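Long-range contacts in type IV secretion protein Dot (Legionella pneumophila, PDB 6KS5), which is a deubiquitinase that regulates the association of polyubiquitin with the Legionella phagosome: residues N136-R141 / E166-R171; F31-L36 / Y271-T276. One frame throughout, in Å; residues are numbered along the deposited sequence.

Interaction 1 (N136-R141 / E166-R171); sequences NYKEYR and EYFYNR
Y137, on helix 130-140, and R141, four residues on, both bring donors to the carboxylate of E166. OE2 of E166 accepts the hydroxyl of Y137 (OH to OE2 2.8 Å), which meets it nearly along its C-O axis and close to the plane of the tyrosine ring. E166 OE2 also forms a salt bridge with R141 NE (2.5 Å). The carboxylate lies over the guanidinium instead of meeting it in a flat, two-pronged pairing: E166 OE1 sits 3.0 Å above the guanidinium plane, over its centre. A bend at chi2 (-48°) turns CD of E166 into this position.

R141 also serves the neighbouring aromatic. Its CB lies over one face of the Y169 ring, 4.1 Å from the centroid, as a CH-pi contact, while NH1 reaches the ring rim at CE2 (3.2 Å). From the same helix as Y137, the K138 carbonyl oxygen approaches the Y169 ring edge in plane, 3.3 Å from CD1. The Y169 hydroxyl has a weak hydrogen bond to S142 OG. K138 CE packs obliquely on CZ of F168 (3.4 Å), a ring that also touches helix 193-214.

Y137 also forms an edge-to-face pair with Y158, and both it and R141 touch helix 146-150. The arrangement is plain helix-helix packing in an all-helical part of the chain: the segments of helices 130-140 and 162-173 cross at -48°, a common angle in globular proteins, with a shared carboxylate and aromatic side chains filling the interface.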
ATOM      1  N   ASN A 136      -7.571  11.481 -18.145  1.00 69.34           N
ATOM      2  CA  ASN A 136      -6.230  12.052 -18.126  1.00 69.22           C
ATOM      3  C   ASN A 136      -5.230  11.129 -18.803  1.00 67.93           C
ATOM      4  O   ASN A 136      -4.353  11.591 -19.540  1.00 68.13           O
ATOM      5  CB  ASN A 136      -5.791  12.331 -16.689  1.00 70.10           C
ATOM      6  CG  ASN A 136      -6.497  13.517 -16.087  1.00 70.90           C
ATOM      7  OD1 ASN A 136      -7.043  14.351 -16.803  1.00 71.87           O
ATOM      8  ND2 ASN A 136      -6.485  13.604 -14.762  1.00 71.70           N
ATOM      9  N   TYR A 137      -5.341   9.820 -18.560  1.00 67.60           N
ATOM     10  CA  TYR A 137      -4.419   8.872 -19.175  1.00 68.46           C
ATOM     11  C   TYR A 137      -4.473   8.956 -20.694  1.00 70.33           C
ATOM     12  O   TYR A 137      -3.441   8.862 -21.367  1.00 72.10           O
ATOM     13  CB  TYR A 137      -4.740   7.451 -18.709  1.00 68.08           C
ATOM     14  CG  TYR A 137      -3.685   6.437 -19.080  1.00 69.24           C
ATOM     15  CD1 TYR A 137      -3.695   5.813 -20.317  1.00 71.08           C
ATOM     16  CD2 TYR A 137      -2.681   6.102 -18.189  1.00 69.43           C
ATOM     17  CE1 TYR A 137      -2.727   4.887 -20.654  1.00 73.19           C
ATOM     18  CE2 TYR A 137      -1.709   5.183 -18.514  1.00 72.01           C
ATOM     19  CZ  TYR A 137      -1.734   4.576 -19.747  1.00 73.67           C
ATOM     20  OH  TYR A 137      -0.764   3.656 -20.077  1.00 75.68           O
ATOM     21  N   LYS A 138      -5.667   9.145 -21.253  1.00 72.72           N
ATOM     22  CA  LYS A 138      -5.800   9.115 -22.704  1.00 74.38           C
ATOM     23  C   LYS A 138      -5.192  10.354 -23.348  1.00 75.23           C
ATOM     24  O   LYS A 138      -4.403  10.249 -24.292  1.00 75.98           O
ATOM     25  CB  LYS A 138      -7.267   8.974 -23.095  1.00 75.15           C
ATOM     26  CG  LYS A 138      -7.489   8.994 -24.594  1.00 76.26           C
ATOM     27  CD  LYS A 138      -8.845   9.560 -24.953  1.00 76.08           C
ATOM     28  CE  LYS A 138      -9.893   9.208 -23.917  1.00 76.68           C
ATOM     29  NZ  LYS A 138     -11.266   9.411 -24.465  1.00 76.85           N
ATOM     30  N   GLU A 139      -5.552  11.543 -22.861  1.00 78.16           N
ATOM     31  CA  GLU A 139      -5.040  12.761 -23.487  1.00 80.49           C
ATOM     32  C   GLU A 139      -3.580  13.024 -23.133  1.00 82.44           C
ATOM     33  O   GLU A 139      -2.835  13.572 -23.960  1.00 85.32           O
ATOM     34  CB  GLU A 139      -5.895  13.969 -23.101  1.00 81.16           C
ATOM     35  CG  GLU A 139      -7.363  13.832 -23.495  1.00 81.73           C
ATOM     36  CD  GLU A 139      -7.649  14.315 -24.908  1.00 84.10           C
ATOM     37  OE1 GLU A 139      -8.742  13.986 -25.431  1.00 82.32           O
ATOM     38  OE2 GLU A 139      -6.786  15.018 -25.488  1.00 88.18           O
ATOM     39  N   TYR A 140      -3.149  12.646 -21.922  1.00 83.25           N
ATOM     40  CA  TYR A 140      -1.767  12.891 -21.528  1.00 85.13           C
ATOM     41  C   TYR A 140      -0.792  11.959 -22.233  1.00 86.18           C
ATOM     42  O   TYR A 140       0.365  12.336 -22.440  1.00 89.66           O
ATOM     43  CB  TYR A 140      -1.607  12.732 -20.022  1.00 84.37           C
ATOM     44  CG  TYR A 140      -2.056  13.913 -19.179  1.00 84.99           C
ATOM     45  CD1 TYR A 140      -2.417  15.123 -19.760  1.00 86.40           C
ATOM     46  CD2 TYR A 140      -2.116  13.809 -17.788  1.00 83.87           C
ATOM     47  CE1 TYR A 140      -2.830  16.199 -18.981  1.00 87.41           C
ATOM     48  CE2 TYR A 140      -2.525  14.870 -17.005  1.00 84.87           C
ATOM     49  CZ  TYR A 140      -2.881  16.064 -17.603  1.00 87.13           C
ATOM     50  OH  TYR A 140      -3.289  17.125 -16.820  1.00 89.13           O
ATOM     51  N   ARG A 141      -1.229  10.764 -22.622  1.00 78.27           N
ATOM     52  CA  ARG A 141      -0.301   9.818 -23.220  1.00 79.63           C
ATOM     53  C   ARG A 141       0.080  10.174 -24.649  1.00 83.11           C
ATOM     54  O   ARG A 141       0.950   9.508 -25.221  1.00 85.36           O
ATOM     55  CB  ARG A 141      -0.887   8.410 -23.183  1.00 78.65           C
ATOM     56  CG  ARG A 141       0.150   7.333 -22.944  1.00 80.38           C
ATOM     57  CD  ARG A 141      -0.455   5.954 -23.089  1.00 79.84           C
ATOM     58  NE  ARG A 141       0.564   4.930 -23.279  1.00 81.71           N
ATOM     59  CZ  ARG A 141       1.080   4.612 -24.459  1.00 85.08           C
ATOM     60  NH1 ARG A 141       0.672   5.243 -25.549  1.00 87.01           N
ATOM     61  NH2 ARG A 141       2.002   3.664 -24.546  1.00 86.67           N
ATOM     62  N   GLU A 166      -4.361   1.005 -22.523  1.00 74.03           N
ATOM     63  CA  GLU A 166      -3.643   1.082 -23.793  1.00 75.96           C
ATOM     64  C   GLU A 166      -4.591   0.893 -24.967  1.00 77.37           C
ATOM     65  O   GLU A 166      -4.513   1.617 -25.968  1.00 77.01           O
ATOM     66  CB  GLU A 166      -2.527   0.044 -23.838  1.00 77.19           C
ATOM     67  CG  GLU A 166      -1.247   0.507 -23.173  1.00 77.61           C
ATOM     68  CD  GLU A 166      -0.837   1.903 -23.606  1.00 77.85           C
ATOM     69  OE1 GLU A 166      -0.724   2.141 -24.830  1.00 78.98           O
ATOM     70  OE2 GLU A 166      -0.637   2.762 -22.717  1.00 75.86           O
ATOM     71  N   TYR A 167      -5.499  -0.075 -24.860  1.00 74.63           N
ATOM     72  CA  TYR A 167      -6.561  -0.180 -25.847  1.00 76.24           C
ATOM     73  C   TYR A 167      -7.402   1.090 -25.869  1.00 75.94           C
ATOM     74  O   TYR A 167      -7.743   1.596 -26.941  1.00 76.13           O
ATOM     75  CB  TYR A 167      -7.424  -1.407 -25.557  1.00 77.41           C
ATOM     76  CG  TYR A 167      -8.497  -1.644 -26.587  1.00 76.95           C
ATOM     77  CD1 TYR A 167      -8.189  -2.185 -27.830  1.00 77.87           C
ATOM     78  CD2 TYR A 167      -9.817  -1.324 -26.319  1.00 76.43           C
ATOM     79  CE1 TYR A 167      -9.171  -2.399 -28.777  1.00 77.62           C
ATOM     80  CE2 TYR A 167     -10.804  -1.532 -27.255  1.00 76.62           C
ATOM     81  CZ  TYR A 167     -10.479  -2.065 -28.481  1.00 77.57           C
ATOM     82  OH  TYR A 167     -11.476  -2.262 -29.405  1.00 76.70           O
ATOM     83  N   PHE A 168      -7.716   1.636 -24.688  1.00 77.86           N
ATOM     84  CA  PHE A 168      -8.499   2.868 -24.603  1.00 75.33           C
ATOM     85  C   PHE A 168      -7.787   4.029 -25.285  1.00 73.50           C
ATOM     86  O   PHE A 168      -8.426   4.861 -25.939  1.00 73.18           O
ATOM     87  CB  PHE A 168      -8.777   3.198 -23.135  1.00 74.80           C
ATOM     88  CG  PHE A 168      -9.705   4.363 -22.926  1.00 74.47           C
ATOM     89  CD1 PHE A 168     -10.771   4.584 -23.777  1.00 75.52           C
ATOM     90  CD2 PHE A 168      -9.525   5.220 -21.848  1.00 72.58           C
ATOM     91  CE1 PHE A 168     -11.633   5.647 -23.573  1.00 74.70           C
ATOM     92  CE2 PHE A 168     -10.382   6.289 -21.636  1.00 72.08           C
ATOM     93  CZ  PHE A 168     -11.441   6.500 -22.504  1.00 73.06           C
ATOM     94  N   TYR A 169      -6.462   4.098 -25.155  1.00 74.79           N
ATOM     95  CA  TYR A 169      -5.725   5.225 -25.713  1.00 74.17           C
ATOM     96  C   TYR A 169      -5.750   5.197 -27.235  1.00 74.98           C
ATOM     97  O   TYR A 169      -6.296   6.103 -27.879  1.00 73.99           O
ATOM     98  CB  TYR A 169      -4.284   5.212 -25.201  1.00 74.24           C
ATOM     99  CG  TYR A 169      -3.363   6.128 -25.972  1.00 74.55           C
ATOM    100  CD1 TYR A 169      -3.478   7.508 -25.867  1.00 73.99           C
ATOM    101  CD2 TYR A 169      -2.373   5.614 -26.799  1.00 76.68           C
ATOM    102  CE1 TYR A 169      -2.638   8.350 -26.572  1.00 77.11           C
ATOM    103  CE2 TYR A 169      -1.528   6.447 -27.506  1.00 78.55           C
ATOM    104  CZ  TYR A 169      -1.664   7.812 -27.389  1.00 80.20           C
ATOM    105  OH  TYR A 169      -0.821   8.646 -28.091  1.00 85.66           O
ATOM    106  N   ASN A 170      -5.172   4.150 -27.830  1.00 82.86           N
ATOM    107  CA  ASN A 170      -5.027   4.124 -29.277  1.00 83.46           C
ATOM    108  C   ASN A 170      -6.368   3.965 -29.982  1.00 82.82           C
ATOM    109  O   ASN A 170      -6.493   4.338 -31.151  1.00 83.32           O
ATOM    110  CB  ASN A 170      -4.053   3.012 -29.684  1.00 85.16           C
ATOM    111  CG  ASN A 170      -4.651   1.623 -29.541  1.00 84.87           C
ATOM    112  OD1 ASN A 170      -4.426   0.938 -28.542  1.00 82.21           O
ATOM    113  ND2 ASN A 170      -5.376   1.180 -30.565  1.00 86.97           N
ATOM    114  N   ARG A 171      -7.382   3.444 -29.297  1.00 83.12           N
ATOM    115  CA  ARG A 171      -8.679   3.291 -29.941  1.00 83.69           C
ATOM    116  C   ARG A 171      -9.285   4.644 -30.282  1.00 83.48           C
ATOM    117  O   ARG A 171      -9.960   4.774 -31.313  1.00 84.20           O
ATOM    118  CB  ARG A 171      -9.616   2.490 -29.041  1.00 84.61           C
ATOM    119  CG  ARG A 171     -11.007   2.294 -29.609  1.00 84.27           C
ATOM    120  CD  ARG A 171     -12.005   1.755 -28.585  1.00 82.78           C
ATOM    121  NE  ARG A 171     -13.376   1.989 -29.035  1.00 83.24           N
ATOM    122  CZ  ARG A 171     -13.894   3.188 -29.305  1.00 85.42           C
ATOM    123  NH1 ARG A 171     -13.181   4.293 -29.118  1.00 87.83           N
ATOM    124  NH2 ARG A 171     -15.149   3.290 -29.733  1.00 84.91           N
TER

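Interaction 2 (F31-L36 / Y271-T276); sequences FHNFAL and YFLLKT
N33 faces the strand segment with its carboxamide, which lies beside the backbone between Y271 and L273. Its ND2 donates to the carbonyl oxygen of Y271, the residue preceding strand 272-273, over 3.3 Å, with an N-H...O angle of 151°. The donor stands above the plane of that carbonyl, 61° out of it. ND2 also bonds C29 O, one turn back in the same helix, and these two carbonyls together hold the nitrogen between the helix and segment 271-276. OD1 is directed farther along the segment, toward L273. It lies 3.1 Å from L273 N, but the angle is too poor for a hydrogen bond, and it rests against L273 CB at 3.3 Å. The Y271 side chain meets the amide through CB, 3.7 Å from N33 ND2, before its ring leads off toward L220, whose carbonyl takes a weak hydrogen bond from the hydroxyl.

A35, next but one along the helix, packs on S98 of helix 95-112. One turn on from N33, L36 continues the contact with carbon alone. Its CG sits between the backbone N and the carbonyl carbon (chi1 41°), and CD1 packs 3.7 Å from L273 CG, the two leucines running past each other in opposite directions. V262 and V20, on the strands flanking 272-273, also touch L273.

A buried helix laid over an interior strand of a mixed sheet, with an early helix and a late strand brought together, is consistent with the papain-like cysteine protease core of OTU-type deubiquitinases.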
ATOM      1  N   PHE A  31       2.367   0.813   5.458  1.00 82.42           N
ATOM      2  CA  PHE A  31       1.799  -0.178   6.355  1.00 83.44           C
ATOM      3  C   PHE A  31       2.609  -0.270   7.637  1.00 83.39           C
ATOM      4  O   PHE A  31       2.044  -0.483   8.716  1.00 84.09           O
ATOM      5  CB  PHE A  31       1.724  -1.527   5.655  1.00 83.02           C
ATOM      6  CG  PHE A  31       0.763  -1.559   4.518  1.00 83.11           C
ATOM      7  CD1 PHE A  31      -0.571  -1.238   4.708  1.00 85.53           C
ATOM      8  CD2 PHE A  31       1.194  -1.902   3.250  1.00 80.88           C
ATOM      9  CE1 PHE A  31      -1.460  -1.271   3.649  1.00 86.24           C
ATOM     10  CE2 PHE A  31       0.314  -1.936   2.187  1.00 81.24           C
ATOM     11  CZ  PHE A  31      -1.014  -1.623   2.385  1.00 84.33           C
ATOM     12  N   HIS A  32       3.926  -0.077   7.548  1.00 84.57           N
ATOM     13  CA  HIS A  32       4.727  -0.005   8.761  1.00 85.87           C
ATOM     14  C   HIS A  32       4.311   1.191   9.611  1.00 86.82           C
ATOM     15  O   HIS A  32       4.219   1.080  10.837  1.00 87.61           O
ATOM     16  CB  HIS A  32       6.214   0.058   8.410  1.00 84.67           C
ATOM     17  CG  HIS A  32       6.726  -1.157   7.701  1.00 83.17           C
ATOM     18  ND1 HIS A  32       7.887  -1.150   6.956  1.00 82.25           N
ATOM     19  CD2 HIS A  32       6.234  -2.417   7.615  1.00 82.71           C
ATOM     20  CE1 HIS A  32       8.088  -2.351   6.443  1.00 81.24           C
ATOM     21  NE2 HIS A  32       7.099  -3.138   6.826  1.00 81.78           N
ATOM     22  N   ASN A  33       4.037   2.337   8.974  1.00 84.62           N
ATOM     23  CA  ASN A  33       3.502   3.493   9.694  1.00 85.55           C
ATOM     24  C   ASN A  33       2.167   3.162  10.354  1.00 87.71           C
ATOM     25  O   ASN A  33       1.946   3.471  11.531  1.00 89.33           O
ATOM     26  CB  ASN A  33       3.331   4.680   8.741  1.00 84.57           C
ATOM     27  CG  ASN A  33       4.613   5.458   8.527  1.00 84.48           C
ATOM     28  OD1 ASN A  33       4.743   6.591   8.983  1.00 83.25           O
ATOM     29  ND2 ASN A  33       5.555   4.865   7.802  1.00 84.10           N
ATOM     30  N   PHE A  34       1.251   2.555   9.597  1.00 84.50           N
ATOM     31  CA  PHE A  34      -0.029   2.162  10.175  1.00 85.71           C
ATOM     32  C   PHE A  34       0.151   1.103  11.250  1.00 87.08           C
ATOM     33  O   PHE A  34      -0.590   1.090  12.241  1.00 88.53           O
ATOM     34  CB  PHE A  34      -0.968   1.648   9.085  1.00 84.77           C
ATOM     35  CG  PHE A  34      -2.363   1.379   9.566  1.00 87.03           C
ATOM     36  CD1 PHE A  34      -3.063   2.349  10.261  1.00 88.42           C
ATOM     37  CD2 PHE A  34      -2.978   0.160   9.320  1.00 86.37           C
ATOM     38  CE1 PHE A  34      -4.347   2.113  10.707  1.00 90.73           C
ATOM     39  CE2 PHE A  34      -4.265  -0.085   9.762  1.00 88.41           C
ATOM     40  CZ  PHE A  34      -4.949   0.895  10.458  1.00 91.06           C
ATOM     41  N   ALA A  35       1.133   0.215  11.077  1.00 89.26           N
ATOM     42  CA  ALA A  35       1.370  -0.833  12.059  1.00 89.06           C
ATOM     43  C   ALA A  35       1.765  -0.240  13.404  1.00 90.63           C
ATOM     44  O   ALA A  35       1.098  -0.471  14.418  1.00 92.27           O
ATOM     45  CB  ALA A  35       2.445  -1.793  11.550  1.00 86.97           C
ATOM     46  N   LEU A  36       2.844   0.547  13.432  1.00 90.04           N
ATOM     47  CA  LEU A  36       3.304   1.073  14.712  1.00 90.62           C
ATOM     48  C   LEU A  36       2.337   2.102  15.286  1.00 92.89           C
ATOM     49  O   LEU A  36       2.341   2.319  16.501  1.00 94.35           O
ATOM     50  CB  LEU A  36       4.719   1.651  14.587  1.00 88.98           C
ATOM     51  CG  LEU A  36       5.176   2.485  13.390  1.00 86.54           C
ATOM     52  CD1 LEU A  36       4.465   3.833  13.322  1.00 87.05           C
ATOM     53  CD2 LEU A  36       6.693   2.650  13.403  1.00 85.01           C
ATOM     54  N   TYR A 271       7.274   7.610   4.174  1.00 95.02           N
ATOM     55  CA  TYR A 271       6.365   8.238   5.122  1.00 92.64           C
ATOM     56  C   TYR A 271       7.008   8.287   6.501  1.00 94.05           C
ATOM     57  O   TYR A 271       7.597   7.300   6.952  1.00 94.48           O
ATOM     58  CB  TYR A 271       5.036   7.483   5.188  1.00 87.00           C
ATOM     59  CG  TYR A 271       4.251   7.478   3.896  1.00 84.35           C
ATOM     60  CD1 TYR A 271       4.627   6.669   2.830  1.00 86.22           C
ATOM     61  CD2 TYR A 271       3.126   8.273   3.747  1.00 80.99           C
ATOM     62  CE1 TYR A 271       3.910   6.661   1.655  1.00 82.98           C
ATOM     63  CE2 TYR A 271       2.403   8.269   2.577  1.00 78.54           C
ATOM     64  CZ  TYR A 271       2.797   7.464   1.532  1.00 79.14           C
ATOM     65  OH  TYR A 271       2.069   7.467   0.360  1.00 75.26           O
ATOM     66  N   PHE A 272       6.880   9.431   7.168  1.00 86.05           N
ATOM     67  CA  PHE A 272       7.402   9.645   8.511  1.00 85.20           C
ATOM     68  C   PHE A 272       6.216   9.794   9.456  1.00 83.34           C
ATOM     69  O   PHE A 272       5.368  10.666   9.248  1.00 83.42           O
ATOM     70  CB  PHE A 272       8.290  10.891   8.557  1.00 89.21           C
ATOM     71  CG  PHE A 272       9.450  10.873   7.580  1.00 91.93           C
ATOM     72  CD1 PHE A 272       9.251  11.110   6.226  1.00 91.49           C
ATOM     73  CD2 PHE A 272      10.747  10.662   8.025  1.00 93.27           C
ATOM     74  CE1 PHE A 272      10.314  11.108   5.334  1.00 92.98           C
ATOM     75  CE2 PHE A 272      11.816  10.663   7.138  1.00 94.27           C
ATOM     76  CZ  PHE A 272      11.597  10.886   5.787  1.00 94.33           C
ATOM     77  N   LEU A 273       6.143   8.940  10.473  1.00 89.93           N
ATOM     78  CA  LEU A 273       5.059   9.016  11.443  1.00 88.62           C
ATOM     79  C   LEU A 273       5.379  10.065  12.502  1.00 91.95           C
ATOM     80  O   LEU A 273       6.456  10.048  13.105  1.00 92.56           O
ATOM     81  CB  LEU A 273       4.827   7.647  12.084  1.00 85.60           C
ATOM     82  CG  LEU A 273       3.709   7.411  13.109  1.00 83.69           C
ATOM     83  CD1 LEU A 273       4.180   7.652  14.563  1.00 86.76           C
ATOM     84  CD2 LEU A 273       2.447   8.221  12.755  1.00 83.10           C
ATOM     85  N   LEU A 274       4.441  10.977  12.725  1.00 95.03           N
ATOM     86  CA  LEU A 274       4.624  12.015  13.721  1.00 98.06           C
ATOM     87  C   LEU A 274       4.354  11.451  15.111  1.00 98.62           C
ATOM     88  O   LEU A 274       3.429  10.657  15.306  1.00 97.20           O
ATOM     89  CB  LEU A 274       3.701  13.199  13.427  1.00 98.82           C
ATOM     90  CG  LEU A 274       4.002  14.007  12.155  1.00100.00           C
ATOM     91  CD1 LEU A 274       3.611  15.473  12.332  1.00101.77           C
ATOM     92  CD2 LEU A 274       5.466  13.893  11.739  1.00101.52           C
ATOM     93  N   LYS A 275       5.183  11.845  16.070  1.00106.17           N
ATOM     94  CA  LYS A 275       5.042  11.381  17.440  1.00105.69           C
ATOM     95  C   LYS A 275       4.068  12.267  18.214  1.00106.85           C
ATOM     96  O   LYS A 275       3.771  13.399  17.819  1.00108.38           O
ATOM     97  CB  LYS A 275       6.400  11.351  18.141  1.00114.42           C
ATOM     98  N   THR A 276       3.565  11.727  19.323  1.00116.17           N
ATOM     99  CA  THR A 276       2.678  12.442  20.237  1.00119.15           C
ATOM    100  C   THR A 276       3.024  12.013  21.661  1.00124.02           C
ATOM    101  O   THR A 276       3.983  11.268  21.884  1.00124.36           O
ATOM    102  CB  THR A 276       1.206  12.188  19.886  1.00115.84           C
ATOM    103  OG1 THR A 276       0.385  13.134  20.582  1.00119.49           O
ATOM    104  CG2 THR A 276       0.786  10.767  20.272  1.00113.17           C
TER

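The two contacts share no helix or strand and lie on opposite sides of the chain's centre, their own centres about 37 Å apart. Interaction 2 belongs to the core: it joins helix 29-40 to the sheet across more than 230 residues, is almost wholly buried, and relies on an amide reading backbone plus leucine packing, without charged groups. Interaction 1 is a local pairing of two helices only 25 residues apart, partly buried and farther from the centre, where an ion pair, a tyrosine hydroxyl and aromatic rings do the work. It also buries more surface, 418 against 188 Å², although it is the more peripheral of the two.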